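Local coordinates for protein putative glycosyl hydrolase (Parabacteroides distasonis, PDB 4QHZ) that binds magnesium and may be a hydrolase of disaccharide-type sugars, at residues F97-W103 with F238-R244; S147-Q151 with I204-W210. One frame throughout, in Å; residues are numbered along the deposited sequence.

Interaction 1 (F97-W103 with F238-R244)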
ATOM      1  N   PHE C  97       4.673  -3.225 -16.373  1.00 22.42           N
ATOM      2  CA  PHE C  97       4.617  -2.522 -17.646  1.00 22.38           C
ATOM      3  C   PHE C  97       3.556  -1.435 -17.690  1.00 20.82           C
ATOM      4  O   PHE C  97       2.614  -1.415 -16.900  1.00 22.08           O
ATOM      5  CB  PHE C  97       4.382  -3.513 -18.805  1.00 21.50           C
ATOM      6  CG  PHE C  97       3.131  -4.326 -18.670  1.00 21.04           C
ATOM      7  CD1 PHE C  97       1.912  -3.836 -19.119  1.00 22.26           C
ATOM      8  CD2 PHE C  97       3.173  -5.592 -18.108  1.00 20.98           C
ATOM      9  CE1 PHE C  97       0.757  -4.595 -18.998  1.00 23.36           C
ATOM     10  CE2 PHE C  97       2.027  -6.354 -17.990  1.00 21.60           C
ATOM     11  CZ  PHE C  97       0.818  -5.855 -18.432  1.00 23.06           C
ATOM     12  N   GLN C  98       3.732  -0.562 -18.666  1.00 21.17           N
ATOM     13  CA  GLN C  98       2.721   0.373 -19.100  1.00 22.22           C
ATOM     14  C   GLN C  98       2.324  -0.035 -20.509  1.00 21.59           C
ATOM     15  O   GLN C  98       3.178  -0.392 -21.308  1.00 21.93           O
ATOM     16  CB  GLN C  98       3.290   1.773 -19.085  1.00 24.01           C
ATOM     17  CG  GLN C  98       2.528   2.765 -19.921  1.00 25.38           C
ATOM     18  CD  GLN C  98       3.204   4.110 -19.989  1.00 24.37           C
ATOM     19  OE1 GLN C  98       4.407   4.247 -19.758  1.00 24.94           O
ATOM     20  NE2 GLN C  98       2.428   5.117 -20.323  1.00 25.64           N
HETATM   21  N   MSE C  99       1.028   0.032 -20.802  1.00 20.87           N
HETATM   22  CA  MSE C  99       0.469  -0.460 -22.049  1.00 22.62           C
HETATM   23  C   MSE C  99      -0.547   0.470 -22.645  1.00 21.89           C
HETATM   24  O   MSE C  99      -1.302   1.111 -21.916  1.00 19.82           O
HETATM   25  CB  MSE C  99      -0.296  -1.723 -21.686  1.00 26.40           C
HETATM   26  CG  MSE C  99      -0.059  -2.854 -22.641  1.00 30.43           C
HETATM   27 SE   MSE C  99      -1.500  -4.157 -22.307  0.75 30.59          SE
HETATM   28  CE  MSE C  99      -2.205  -4.010 -24.142  1.00 31.41           C
ATOM     29  N   HIS C 100      -0.601   0.523 -23.976  1.00 20.55           N
ATOM     30  CA  HIS C 100      -1.601   1.298 -24.693  1.00 20.48           C
ATOM     31  C   HIS C 100      -2.296   0.392 -25.699  1.00 21.54           C
ATOM     32  O   HIS C 100      -1.651  -0.416 -26.357  1.00 19.39           O
ATOM     33  CB  HIS C 100      -0.944   2.478 -25.400  1.00 20.60           C
ATOM     34  CG  HIS C 100      -1.911   3.424 -26.047  1.00 21.86           C
ATOM     35  ND1 HIS C 100      -2.392   4.550 -25.413  1.00 20.07           N
ATOM     36  CD2 HIS C 100      -2.471   3.420 -27.281  1.00 21.54           C
ATOM     37  CE1 HIS C 100      -3.219   5.189 -26.221  1.00 19.29           C
ATOM     38  NE2 HIS C 100      -3.279   4.528 -27.364  1.00 20.57           N
ATOM     39  N   ILE C 101      -3.616   0.519 -25.811  1.00 22.42           N
ATOM     40  CA  ILE C 101      -4.389  -0.290 -26.755  1.00 21.59           C
ATOM     41  C   ILE C 101      -5.714   0.405 -27.063  1.00 21.80           C
ATOM     42  O   ILE C 101      -6.401   0.893 -26.165  1.00 20.34           O
ATOM     43  CB  ILE C 101      -4.619  -1.734 -26.230  1.00 21.47           C
ATOM     44  CG1 ILE C 101      -5.415  -2.568 -27.237  1.00 21.91           C
ATOM     45  CG2 ILE C 101      -5.339  -1.743 -24.884  1.00 20.47           C
ATOM     46  CD1 ILE C 101      -5.370  -4.057 -26.954  1.00 20.59           C
ATOM     47  N   GLU C 102      -6.063   0.439 -28.343  1.00 22.65           N
ATOM     48  CA  GLU C 102      -7.288   1.071 -28.804  1.00 21.73           C
ATOM     49  C   GLU C 102      -8.154   0.034 -29.483  1.00 20.93           C
ATOM     50  O   GLU C 102      -7.645  -0.856 -30.171  1.00 20.90           O
ATOM     51  CB  GLU C 102      -6.960   2.221 -29.753  1.00 23.42           C
ATOM     52  CG  GLU C 102      -6.011   3.234 -29.119  1.00 24.63           C
ATOM     53  CD  GLU C 102      -5.791   4.489 -29.941  1.00 25.33           C
ATOM     54  OE1 GLU C 102      -6.474   4.686 -30.976  1.00 26.95           O
ATOM     55  OE2 GLU C 102      -4.915   5.282 -29.533  1.00 25.81           O
ATOM     56  N   TRP C 103      -9.461   0.130 -29.267  1.00 20.84           N
ATOM     57  CA  TRP C 103     -10.393  -0.862 -29.800  1.00 21.43           C
ATOM     58  C   TRP C 103     -11.716  -0.243 -30.243  1.00 21.71           C
ATOM     59  O   TRP C 103     -12.206   0.724 -29.650  1.00 22.07           O
ATOM     60  CB  TRP C 103     -10.651  -1.980 -28.781  1.00 20.65           C
ATOM     61  CG  TRP C 103     -11.007  -1.537 -27.401  1.00 19.80           C
ATOM     62  CD1 TRP C 103     -10.141  -1.194 -26.411  1.00 22.15           C
ATOM     63  CD2 TRP C 103     -12.320  -1.449 -26.832  1.00 19.26           C
ATOM     64  NE1 TRP C 103     -10.830  -0.860 -25.267  1.00 21.00           N
ATOM     65  CE2 TRP C 103     -12.169  -1.011 -25.500  1.00 21.10           C
ATOM     66  CE3 TRP C 103     -13.608  -1.660 -27.329  1.00 19.81           C
ATOM     67  CZ2 TRP C 103     -13.261  -0.795 -24.651  1.00 21.46           C
ATOM     68  CZ3 TRP C 103     -14.694  -1.440 -26.490  1.00 20.89           C
ATOM     69  CH2 TRP C 103     -14.512  -1.018 -25.162  1.00 20.78           C
ATOM     70  N   PHE C 238      -8.849  -3.777 -33.384  1.00 24.75           N
ATOM     71  CA  PHE C 238      -7.814  -3.188 -32.551  1.00 23.50           C
ATOM     72  C   PHE C 238      -6.836  -2.352 -33.380  1.00 24.16           C
ATOM     73  O   PHE C 238      -6.641  -2.615 -34.566  1.00 24.23           O
ATOM     74  CB  PHE C 238      -7.022  -4.287 -31.853  1.00 22.67           C
ATOM     75  CG  PHE C 238      -7.803  -5.055 -30.820  1.00 21.96           C
ATOM     76  CD1 PHE C 238      -7.885  -4.596 -29.518  1.00 21.14           C
ATOM     77  CD2 PHE C 238      -8.421  -6.247 -31.148  1.00 20.98           C
ATOM     78  CE1 PHE C 238      -8.589  -5.300 -28.563  1.00 22.17           C
ATOM     79  CE2 PHE C 238      -9.129  -6.955 -30.202  1.00 23.42           C
ATOM     80  CZ  PHE C 238      -9.214  -6.482 -28.905  1.00 21.64           C
ATOM     81  N   ARG C 239      -6.216  -1.359 -32.747  1.00 21.93           N
ATOM     82  CA  ARG C 239      -5.125  -0.610 -33.359  1.00 21.68           C
ATOM     83  C   ARG C 239      -4.237   0.007 -32.291  1.00 21.41           C
ATOM     84  O   ARG C 239      -4.583   0.017 -31.110  1.00 21.82           O
ATOM     85  CB  ARG C 239      -5.652   0.497 -34.265  1.00 22.39           C
ATOM     86  CG  ARG C 239      -6.174   1.701 -33.499  1.00 23.38           C
ATOM     87  CD  ARG C 239      -6.700   2.804 -34.402  1.00 25.18           C
ATOM     88  NE  ARG C 239      -7.021   3.998 -33.622  1.00 25.92           N
ATOM     89  CZ  ARG C 239      -7.504   5.126 -34.128  1.00 26.55           C
ATOM     90  NH1 ARG C 239      -7.734   5.229 -35.428  1.00 27.22           N
ATOM     91  NH2 ARG C 239      -7.755   6.156 -33.329  1.00 27.21           N
ATOM     92  N   ASN C 240      -3.084   0.513 -32.724  1.00 21.38           N
ATOM     93  CA  ASN C 240      -2.157   1.258 -31.871  1.00 21.44           C
ATOM     94  C   ASN C 240      -1.901   0.583 -30.517  1.00 22.43           C
ATOM     95  O   ASN C 240      -2.284   1.098 -29.468  1.00 20.22           O
ATOM     96  CB  ASN C 240      -2.659   2.687 -31.666  1.00 21.84           C
ATOM     97  CG  ASN C 240      -1.633   3.579 -30.976  1.00 21.63           C
ATOM     98  OD1 ASN C 240      -0.435   3.289 -30.976  1.00 24.28           O
ATOM     99  ND2 ASN C 240      -2.099   4.668 -30.386  1.00 20.17           N
ATOM    100  N   ILE C 241      -1.245  -0.575 -30.564  1.00 21.61           N
ATOM    101  CA  ILE C 241      -0.897  -1.300 -29.358  1.00 21.95           C
ATOM    102  C   ILE C 241       0.602  -1.180 -29.115  1.00 22.56           C
ATOM    103  O   ILE C 241       1.408  -1.572 -29.966  1.00 22.64           O
ATOM    104  CB  ILE C 241      -1.287  -2.783 -29.450  1.00 22.55           C
ATOM    105  CG1 ILE C 241      -2.726  -2.911 -29.960  1.00 22.82           C
ATOM    106  CG2 ILE C 241      -1.114  -3.457 -28.097  1.00 22.37           C
ATOM    107  CD1 ILE C 241      -3.230  -4.336 -30.060  1.00 22.86           C
ATOM    108  N   TRP C 242       0.975  -0.643 -27.958  1.00 20.28           N
ATOM    109  CA  TRP C 242       2.370  -0.651 -27.547  1.00 21.16           C
ATOM    110  C   TRP C 242       2.503  -0.915 -26.055  1.00 21.48           C
ATOM    111  O   TRP C 242       1.556  -0.758 -25.292  1.00 19.42           O
ATOM    112  CB  TRP C 242       3.084   0.653 -27.936  1.00 21.73           C
ATOM    113  CG  TRP C 242       2.433   1.937 -27.499  1.00 20.76           C
ATOM    114  CD1 TRP C 242       1.601   2.716 -28.237  1.00 21.80           C
ATOM    115  CD2 TRP C 242       2.618   2.618 -26.250  1.00 21.61           C
ATOM    116  NE1 TRP C 242       1.232   3.832 -27.522  1.00 23.09           N
ATOM    117  CE2 TRP C 242       1.849   3.797 -26.300  1.00 22.63           C
ATOM    118  CE3 TRP C 242       3.354   2.344 -25.093  1.00 23.09           C
ATOM    119  CZ2 TRP C 242       1.780   4.694 -25.232  1.00 22.92           C
ATOM    120  CZ3 TRP C 242       3.294   3.241 -24.035  1.00 21.69           C
ATOM    121  CH2 TRP C 242       2.507   4.399 -24.113  1.00 23.17           C
ATOM    122  N   ILE C 243       3.697  -1.335 -25.666  1.00 22.58           N
ATOM    123  CA  ILE C 243       3.972  -1.717 -24.296  1.00 24.70           C
ATOM    124  C   ILE C 243       5.390  -1.283 -23.967  1.00 25.18           C
ATOM    125  O   ILE C 243       6.293  -1.396 -24.803  1.00 25.34           O
ATOM    126  CB  ILE C 243       3.786  -3.233 -24.105  1.00 26.54           C
ATOM    127  CG1 ILE C 243       3.904  -3.625 -22.634  1.00 26.28           C
ATOM    128  CG2 ILE C 243       4.793  -4.023 -24.944  1.00 27.97           C
ATOM    129  CD1 ILE C 243       3.321  -4.992 -22.341  1.00 26.02           C
ATOM    130  N   ARG C 244       5.586  -0.757 -22.767  1.00 26.92           N
ATOM    131  CA  ARG C 244       6.943  -0.475 -22.304  1.00 26.43           C
ATOM    132  C   ARG C 244       7.119  -1.003 -20.900  1.00 27.03           C
ATOM    133  O   ARG C 244       6.233  -0.893 -20.054  1.00 23.95           O
ATOM    134  CB  ARG C 244       7.285   1.018 -22.402  1.00 25.90           C
ATOM    135  CG  ARG C 244       6.270   1.972 -21.828  1.00 25.27           C
ATOM    136  CD  ARG C 244       6.568   3.398 -22.267  1.00 26.27           C
ATOM    137  NE  ARG C 244       7.879   3.867 -21.807  1.00 25.97           N
ATOM    138  CZ  ARG C 244       8.161   4.238 -20.557  1.00 24.79           C
ATOM    139  NH1 ARG C 244       7.234   4.202 -19.599  1.00 25.65           N
ATOM    140  NH2 ARG C 244       9.385   4.641 -20.253  1.00 24.36           N
TER
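Two neighbouring strands of the larger antiparallel sheet meet here, interrupted by a beta bulge. Strand 97-103 runs at 172° to strand 238-244, with their axes 4.7 Å apart at closest approach. Gln98-Arg244 and His100-Trp242 are hydrogen-bonded pairs. Gln98 N donates to Arg244 O at 2.9 Å, and His100 N donates to Trp242 O at 2.8 Å. The register then shifts by one residue, so Glu102 pairs with Arg239 and Asn240 is the extra residue. Asn240 has phi/psi of 46/67°, a left-handed conformation. Asn240 and His100 both donate to one oxygen of Glu102: Asn240 ND2 to Glu102 OE2 at 3.0 Å, and His100 NE2 to the same Glu102 OE2 at 2.8 Å. The other carboxylate oxygen, Glu102 OE1, forms a salt bridge with Arg239 NE at 2.8 Å. His100 ND1 is hydrogen-bonded to Asp169 OD1 of strand 165-177. Trp242 lies beside His100, with His100 CB over the face of its five-membered ring, a CH-pi contact. Gln98 OE1 accepts from Arg244 NH1 at 2.8 Å and also from Val197 N of a neighbouring subunit. The opposite face is mostly apolar. Ile101 CD1 reaches Phe238 CD1 at 3.6 Å, and Ile243 CD1 sits over the Phe97 ring. Phe97, Met99, Ile101 and Phe238 touch strand 119-123 of the second sheet. A polar network on one face and an apolar layer facing a second sheet fit the beta sandwich of the concanavalin-like fold.

Interaction 2 (S147-Q151 with I204-W210)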
ATOM      1  N   SER C 147     -13.719  -3.339 -16.177  1.00 18.35           N
ATOM      2  CA  SER C 147     -13.664  -4.080 -14.934  1.00 19.03           C
ATOM      3  C   SER C 147     -12.414  -4.937 -14.933  1.00 19.26           C
ATOM      4  O   SER C 147     -11.904  -5.294 -16.000  1.00 19.08           O
ATOM      5  CB  SER C 147     -14.909  -4.967 -14.755  1.00 18.65           C
ATOM      6  OG  SER C 147     -14.995  -5.979 -15.749  1.00 17.34           O
ATOM      7  N   ILE C 148     -11.894  -5.218 -13.743  1.00 19.00           N
ATOM      8  CA  ILE C 148     -11.038  -6.380 -13.556  1.00 20.24           C
ATOM      9  C   ILE C 148     -12.054  -7.499 -13.369  1.00 20.82           C
ATOM     10  O   ILE C 148     -12.741  -7.563 -12.348  1.00 18.28           O
ATOM     11  CB  ILE C 148     -10.075  -6.254 -12.362  1.00 20.10           C
ATOM     12  CG1 ILE C 148      -9.255  -4.961 -12.444  1.00 20.63           C
ATOM     13  CG2 ILE C 148      -9.138  -7.455 -12.303  1.00 22.02           C
ATOM     14  CD1 ILE C 148      -8.651  -4.679 -13.808  1.00 22.52           C
ATOM     15  N   TYR C 149     -12.169  -8.348 -14.387  1.00 21.52           N
ATOM     16  CA  TYR C 149     -13.380  -9.137 -14.616  1.00 21.55           C
ATOM     17  C   TYR C 149     -13.870  -9.879 -13.365  1.00 23.13           C
ATOM     18  O   TYR C 149     -13.181 -10.750 -12.825  1.00 21.87           O
ATOM     19  CB  TYR C 149     -13.165 -10.114 -15.773  1.00 20.89           C
ATOM     20  CG  TYR C 149     -14.393 -10.907 -16.125  1.00 21.80           C
ATOM     21  CD1 TYR C 149     -15.485 -10.301 -16.734  1.00 22.27           C
ATOM     22  CD2 TYR C 149     -14.468 -12.263 -15.838  1.00 22.46           C
ATOM     23  CE1 TYR C 149     -16.620 -11.025 -17.058  1.00 22.45           C
ATOM     24  CE2 TYR C 149     -15.593 -12.992 -16.156  1.00 23.51           C
ATOM     25  CZ  TYR C 149     -16.665 -12.369 -16.765  1.00 21.80           C
ATOM     26  OH  TYR C 149     -17.781 -13.098 -17.073  1.00 22.28           O
ATOM     27  N   LYS C 150     -15.071  -9.490 -12.925  1.00 22.69           N
ATOM     28  CA  LYS C 150     -15.787 -10.075 -11.772  1.00 22.22           C
ATOM     29  C   LYS C 150     -15.100  -9.878 -10.414  1.00 22.74           C
ATOM     30  O   LYS C 150     -15.403 -10.582  -9.451  1.00 27.15           O
ATOM     31  CB  LYS C 150     -16.090 -11.568 -12.016  1.00 20.65           C
ATOM     32  CG  LYS C 150     -17.247 -11.794 -12.974  1.00 22.53           C
ATOM     33  CD  LYS C 150     -17.755 -13.225 -12.925  1.00 22.54           C
ATOM     34  CE  LYS C 150     -19.044 -13.382 -13.713  1.00 21.68           C
ATOM     35  NZ  LYS C 150     -19.699 -14.699 -13.437  1.00 21.87           N
ATOM     36  N   GLN C 151     -14.186  -8.915 -10.336  1.00 20.64           N
ATOM     37  CA  GLN C 151     -13.525  -8.585  -9.078  1.00 22.74           C
ATOM     38  C   GLN C 151     -13.768  -7.140  -8.691  1.00 23.25           C
ATOM     39  O   GLN C 151     -14.185  -6.867  -7.573  1.00 23.15           O
ATOM     40  CB  GLN C 151     -12.022  -8.821  -9.174  1.00 22.16           C
ATOM     41  CG  GLN C 151     -11.624 -10.280  -9.265  1.00 21.59           C
ATOM     42  CD  GLN C 151     -10.124 -10.464  -9.376  1.00 21.33           C
ATOM     43  OE1 GLN C 151      -9.346  -9.610  -8.939  1.00 24.04           O
ATOM     44  NE2 GLN C 151      -9.705 -11.589  -9.939  1.00 21.48           N
ATOM     45  N   ILE C 204      -5.473  -6.620  -7.555  1.00 22.14           N
ATOM     46  CA  ILE C 204      -6.019  -7.803  -8.192  1.00 20.84           C
ATOM     47  C   ILE C 204      -5.952  -8.949  -7.187  1.00 23.29           C
ATOM     48  O   ILE C 204      -4.917  -9.166  -6.555  1.00 23.76           O
ATOM     49  CB  ILE C 204      -5.267  -8.124  -9.495  1.00 20.42           C
ATOM     50  CG1 ILE C 204      -5.494  -6.999 -10.504  1.00 21.63           C
ATOM     51  CG2 ILE C 204      -5.724  -9.453 -10.075  1.00 21.28           C
ATOM     52  CD1 ILE C 204      -4.690  -7.105 -11.784  1.00 21.82           C
ATOM     53  N   LEU C 205      -7.069  -9.661  -7.025  1.00 25.92           N
ATOM     54  CA  LEU C 205      -7.221 -10.654  -5.954  1.00 26.44           C
ATOM     55  C   LEU C 205      -6.731 -12.034  -6.350  1.00 26.32           C
ATOM     56  O   LEU C 205      -6.470 -12.865  -5.491  1.00 27.85           O
ATOM     57  CB  LEU C 205      -8.685 -10.752  -5.523  1.00 28.65           C
ATOM     58  CG  LEU C 205      -9.329  -9.434  -5.079  1.00 32.36           C
ATOM     59  CD1 LEU C 205     -10.809  -9.634  -4.800  1.00 35.64           C
ATOM     60  CD2 LEU C 205      -8.622  -8.869  -3.856  1.00 33.19           C
ATOM     61  N   GLY C 206      -6.600 -12.267  -7.647  1.00 22.86           N
ATOM     62  CA  GLY C 206      -6.231 -13.571  -8.177  1.00 22.61           C
ATOM     63  C   GLY C 206      -6.700 -13.645  -9.614  1.00 21.30           C
ATOM     64  O   GLY C 206      -7.103 -12.625 -10.184  1.00 22.52           O
ATOM     65  N   THR C 207      -6.656 -14.833 -10.208  1.00 20.50           N
ATOM     66  CA  THR C 207      -7.126 -15.012 -11.580  1.00 20.36           C
ATOM     67  C   THR C 207      -8.566 -14.507 -11.728  1.00 20.74           C
ATOM     68  O   THR C 207      -9.373 -14.625 -10.803  1.00 20.29           O
ATOM     69  CB  THR C 207      -7.108 -16.488 -12.011  1.00 22.81           C
ATOM     70  OG1 THR C 207      -7.924 -17.254 -11.112  1.00 24.34           O
ATOM     71  CG2 THR C 207      -5.687 -17.040 -12.012  1.00 21.87           C
ATOM     72  N   THR C 208      -8.874 -13.909 -12.874  1.00 20.55           N
ATOM     73  CA  THR C 208     -10.241 -13.522 -13.174  1.00 20.64           C
ATOM     74  C   THR C 208     -10.993 -14.767 -13.633  1.00 21.50           C
ATOM     75  O   THR C 208     -10.513 -15.507 -14.492  1.00 23.79           O
ATOM     76  CB  THR C 208     -10.310 -12.412 -14.234  1.00 19.83           C
ATOM     77  OG1 THR C 208      -9.497 -12.767 -15.362  1.00 19.18           O
ATOM     78  CG2 THR C 208      -9.816 -11.118 -13.639  1.00 21.18           C
ATOM     79  N   GLU C 209     -12.156 -15.005 -13.039  1.00 21.56           N
ATOM     80  CA  GLU C 209     -12.891 -16.256 -13.247  1.00 21.60           C
ATOM     81  C   GLU C 209     -14.365 -15.993 -13.532  1.00 20.51           C
ATOM     82  O   GLU C 209     -15.008 -15.199 -12.840  1.00 19.37           O
ATOM     83  CB  GLU C 209     -12.774 -17.139 -12.010  1.00 23.18           C
ATOM     84  CG  GLU C 209     -11.351 -17.533 -11.626  1.00 25.48           C
ATOM     85  CD  GLU C 209     -10.723 -18.540 -12.576  1.00 25.43           C
ATOM     86  OE1 GLU C 209     -11.458 -19.165 -13.370  1.00 27.19           O
ATOM     87  OE2 GLU C 209      -9.491 -18.714 -12.517  1.00 26.25           O
ATOM     88  N   TRP C 210     -14.894 -16.670 -14.549  1.00 20.55           N
ATOM     89  CA  TRP C 210     -16.317 -16.636 -14.863  1.00 20.72           C
ATOM     90  C   TRP C 210     -17.120 -17.355 -13.782  1.00 21.27           C
ATOM     91  O   TRP C 210     -18.235 -16.953 -13.463  1.00 20.10           O
ATOM     92  CB  TRP C 210     -16.565 -17.287 -16.228  1.00 21.62           C
ATOM     93  CG  TRP C 210     -17.992 -17.271 -16.693  1.00 21.64           C
ATOM     94  CD1 TRP C 210     -18.827 -16.195 -16.757  1.00 21.75           C
ATOM     95  CD2 TRP C 210     -18.736 -18.385 -17.205  1.00 23.63           C
ATOM     96  NE1 TRP C 210     -20.052 -16.573 -17.259  1.00 22.61           N
ATOM     97  CE2 TRP C 210     -20.021 -17.912 -17.538  1.00 23.79           C
ATOM     98  CE3 TRP C 210     -18.444 -19.740 -17.406  1.00 25.64           C
ATOM     99  CZ2 TRP C 210     -21.015 -18.744 -18.063  1.00 24.76           C
ATOM    100  CZ3 TRP C 210     -19.442 -20.568 -17.922  1.00 27.45           C
ATOM    101  CH2 TRP C 210     -20.708 -20.061 -18.244  1.00 25.28           C
TER
HETATM  102  O   HOH W   1     -12.557 -12.930 -11.102  1.00 20.42           O
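Tyr149 lies against Thr208 and Trp210, with the edge of its ring near Thr208 CB and Trp210 CA. The contact joins two irregular loops of the concanavalin-like beta sandwich, close to the magnesium site. Segment 147-151 follows strand 127-131, and segment 204-210 follows strand 196-203. The Tyr149 side chain is about 6 Å from the bound magnesium ion. Its hydroxyl pairs with that of Tyr140, while Thr208 OG1 bonds to the backbone of Glu128, a residue of the metal site. Ile148 adds an apolar contact, with its CG2 4.1 Å from Ile204 CG1. Residues 148-151 form a type II beta turn, with Lys150 in the left-handed conformation and Gln151 N bonded back to Ile148 O at 2.8 Å. This turn places Lys150 and Gln151 against separate parts of the second loop. Lys150 NZ donates to Trp210 O at 2.7 Å. The same amine forms a salt bridge with Glu24 of a neighbouring subunit, and Trp210 stacks on His20 of that subunit. Gln151 uses both ends of its amide on the backbone of the second loop. Its OE1 accepts from Leu205 N at 3.0 Å, and its NE2 donates to Gly206 O at 2.8 Å. A water also bridges the loops, donating to Tyr149 O at 2.8 Å and accepting from Glu209 N at 2.9 Å.

The centres of interactions 1 and 2 are about 21 Å apart, and their nearest atoms about 9 Å. They do not touch. Along the chain the order is 97-103, 147-151, 204-210, 238-244, so interaction 1 encloses interaction 2. Interaction 1 pairs two strands of the larger sheet in the buried core. Interaction 2 joins loops that follow one strand of each sheet: 127-131 of the smaller and 196-203 of the larger. Interaction 2 borders the magnesium site; interaction 1 approaches it at Phe238, whose side chain is about 4 Å from that of Ser119. Both contacts also touch the same neighbouring subunit, interaction 1 through Gln98, Trp242 and Arg244, interaction 2 through Lys150 and Trp210.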